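Local coordinates for Old Yellow Enzyme (Pichia, PDB 6AGZ), which reduces the activated carbon-carbon double bonds of enone compounds asymmetrically, using bound flavin mononucleotide as cofactor, at the interface of chains A and B. Numbering follows the deposited sequence. Chains: chain A/B, Old Yellow Enzyme.

The interface of chains A and B. Residues chain A 259-260, 263-264, 267; chain B 213, 256-257, 259-260.
A:Ile259 and B:Ile259 meet methyl to methyl at the centre of this patch, CG2 to CG2 at 3.7 Å. The protein is a flavin-binding TIM barrel of the old yellow enzyme family. The contact is made by helix 258-274 of each copy, and the two helices run roughly antiparallel. The interface is two-fold symmetric, so each contact recurs with the chains exchanged. It may represent the dimer in solution, but the structure alone does not show this. In both isoleucines CG2 is anti to the backbone N, while the longer branch leans back beside that N.

The next layer is close helix packing. B:Ala260 lays its CB against the A:Gly263 and A:Tyr264 backbone, 3.6 Å from A:Tyr264 CA. The A:Gly263 C lies 3.7 Å from B:Ala260 CB; the lack of a side chain there may ease this close approach. A:Ala260 CB faces the carbonyl O of B:Ala260.

Further out, A:Tyr264 meets B:Ile213 from the short helix 213-216. The CD1 methyl of the isoleucine sits beside CB and the near ring carbons, 3.7 Å from A:Tyr264 CD1. It is displaced to one side of the phenol, not over the ring centre. The contact uses the root of the ring, not its hydroxyl end.

At the polar rim the hydroxyl of A:Ser267 accepts a hydrogen bond from the backbone amide of B:His257, OG to N at 2.9 Å and 155° at H. Chi1 of the serine is -180°, which carries OG away from its own N and toward chain B. Its CB also rests 3.7 Å from B:His257 CB, and the CA of B:Val256 lies 3.6 Å from A:Ser267 OG. The imidazole of B:His257 turns back to its own chain. Its ND1 accepts a nearly straight bond from B:Ile259 N at 3.1 Å, close to the ring plane. This caps the start of helix 258-274 and restrains the ring's rotation.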
ATOM      1  N   ILE A 259       1.245   1.032   5.024  1.00 15.75           N
ATOM      2  CA  ILE A 259       0.857   0.509   3.717  1.00 14.11           C
ATOM      3  C   ILE A 259       2.067  -0.071   2.996  1.00 15.59           C
ATOM      4  O   ILE A 259       1.954  -1.068   2.271  1.00 17.17           O
ATOM      5  CB  ILE A 259       0.154   1.608   2.893  1.00 13.30           C
ATOM      6  CG1 ILE A 259      -1.226   1.907   3.486  1.00 12.66           C
ATOM      7  CG2 ILE A 259       0.025   1.205   1.433  1.00 11.26           C
ATOM      8  CD1 ILE A 259      -1.981   3.008   2.771  1.00 10.77           C
ATOM      9  N   ALA A 260       3.246   0.520   3.199  1.00 14.89           N
ATOM     10  CA  ALA A 260       4.466   0.004   2.586  1.00 13.53           C
ATOM     11  C   ALA A 260       4.975  -1.239   3.307  1.00 13.93           C
ATOM     12  O   ALA A 260       5.274  -2.256   2.674  1.00 14.44           O
ATOM     13  CB  ALA A 260       5.545   1.087   2.574  1.00 13.18           C
ATOM     14  N   GLY A 263       2.174  -3.756   3.338  1.00 10.78           N
ATOM     15  CA  GLY A 263       2.022  -4.043   1.921  1.00  8.73           C
ATOM     16  C   GLY A 263       3.067  -5.025   1.428  1.00 10.87           C
ATOM     17  O   GLY A 263       2.764  -5.938   0.653  1.00 12.95           O
ATOM     18  N   TYR A 264       4.312  -4.859   1.883  1.00 11.35           N
ATOM     19  CA  TYR A 264       5.358  -5.816   1.543  1.00 10.16           C
ATOM     20  C   TYR A 264       5.087  -7.176   2.173  1.00 10.70           C
ATOM     21  O   TYR A 264       5.301  -8.211   1.531  1.00 10.15           O
ATOM     22  CB  TYR A 264       6.725  -5.288   1.978  1.00 11.02           C
ATOM     23  CG  TYR A 264       7.811  -6.345   1.991  1.00 11.58           C
ATOM     24  CD1 TYR A 264       8.482  -6.696   0.826  1.00 12.16           C
ATOM     25  CD2 TYR A 264       8.167  -6.991   3.169  1.00 11.55           C
ATOM     26  CE1 TYR A 264       9.473  -7.662   0.834  1.00 12.12           C
ATOM     27  CE2 TYR A 264       9.153  -7.957   3.187  1.00 11.42           C
ATOM     28  CZ  TYR A 264       9.804  -8.288   2.018  1.00 10.92           C
ATOM     29  OH  TYR A 264      10.787  -9.250   2.036  1.00 12.60           O
ATOM     30  N   SER A 267       2.475  -8.803   0.152  1.00 14.77           N
ATOM     31  CA  SER A 267       3.053  -9.186  -1.132  1.00 14.63           C
ATOM     32  C   SER A 267       3.856 -10.473  -1.014  1.00 14.96           C
ATOM     33  O   SER A 267       3.821 -11.321  -1.914  1.00 15.62           O
ATOM     34  CB  SER A 267       3.927  -8.054  -1.673  1.00 14.21           C
ATOM     35  OG  SER A 267       4.498  -8.405  -2.922  1.00 11.54           O
TER
ATOM     36  N   ILE B 213      13.234  -2.856  -1.772  1.00 12.96           N
ATOM     37  CA  ILE B 213      12.324  -1.729  -1.963  1.00 12.01           C
ATOM     38  C   ILE B 213      13.072  -0.413  -1.803  1.00 12.02           C
ATOM     39  O   ILE B 213      12.955   0.497  -2.632  1.00 13.69           O
ATOM     40  CB  ILE B 213      11.140  -1.825  -0.985  1.00 11.44           C
ATOM     41  CG1 ILE B 213      10.223  -2.989  -1.360  1.00 11.97           C
ATOM     42  CG2 ILE B 213      10.367  -0.525  -0.969  1.00 11.18           C
ATOM     43  CD1 ILE B 213       9.110  -3.230  -0.362  1.00 11.36           C
ATOM     44  N   VAL B 256       7.552  -7.883  -6.274  1.00 13.64           N
ATOM     45  CA  VAL B 256       7.103  -7.144  -5.101  1.00 12.94           C
ATOM     46  C   VAL B 256       5.967  -6.232  -5.541  1.00 12.53           C
ATOM     47  O   VAL B 256       6.112  -5.476  -6.510  1.00 10.44           O
ATOM     48  CB  VAL B 256       8.251  -6.344  -4.464  1.00 15.37           C
ATOM     49  CG1 VAL B 256       7.736  -5.495  -3.313  1.00 16.19           C
ATOM     50  CG2 VAL B 256       9.350  -7.286  -3.987  1.00 15.43           C
ATOM     51  N   HIS B 257       4.842  -6.309  -4.837  1.00 12.67           N
ATOM     52  CA  HIS B 257       3.639  -5.621  -5.287  1.00 12.09           C
ATOM     53  C   HIS B 257       3.865  -4.110  -5.304  1.00 11.47           C
ATOM     54  O   HIS B 257       4.502  -3.566  -4.393  1.00 10.96           O
ATOM     55  CB  HIS B 257       2.454  -5.971  -4.385  1.00 11.70           C
ATOM     56  CG  HIS B 257       1.122  -5.652  -4.988  1.00 13.24           C
ATOM     57  ND1 HIS B 257       0.591  -4.381  -4.994  1.00 14.31           N
ATOM     58  CD2 HIS B 257       0.218  -6.441  -5.616  1.00 14.42           C
ATOM     59  CE1 HIS B 257      -0.585  -4.400  -5.596  1.00 14.43           C
ATOM     60  NE2 HIS B 257      -0.836  -5.638  -5.982  1.00 15.06           N
ATOM     61  N   ILE B 259       2.079  -1.688  -4.501  1.00 15.45           N
ATOM     62  CA  ILE B 259       1.592  -0.988  -3.316  1.00 15.93           C
ATOM     63  C   ILE B 259       2.697  -0.889  -2.269  1.00 14.08           C
ATOM     64  O   ILE B 259       2.822   0.123  -1.568  1.00 14.98           O
ATOM     65  CB  ILE B 259       0.335  -1.685  -2.762  1.00 17.10           C
ATOM     66  CG1 ILE B 259      -0.824  -1.551  -3.754  1.00 16.88           C
ATOM     67  CG2 ILE B 259      -0.062  -1.106  -1.415  1.00 17.11           C
ATOM     68  CD1 ILE B 259      -2.097  -2.234  -3.305  1.00 16.81           C
ATOM     69  N   ALA B 260       3.531  -1.925  -2.166  1.00 14.25           N
ATOM     70  CA  ALA B 260       4.641  -1.893  -1.220  1.00 13.71           C
ATOM     71  C   ALA B 260       5.744  -0.955  -1.696  1.00 14.28           C
ATOM     72  O   ALA B 260       6.245  -0.126  -0.926  1.00 14.32           O
ATOM     73  CB  ALA B 260       5.189  -3.304  -1.012  1.00 11.85           C
TER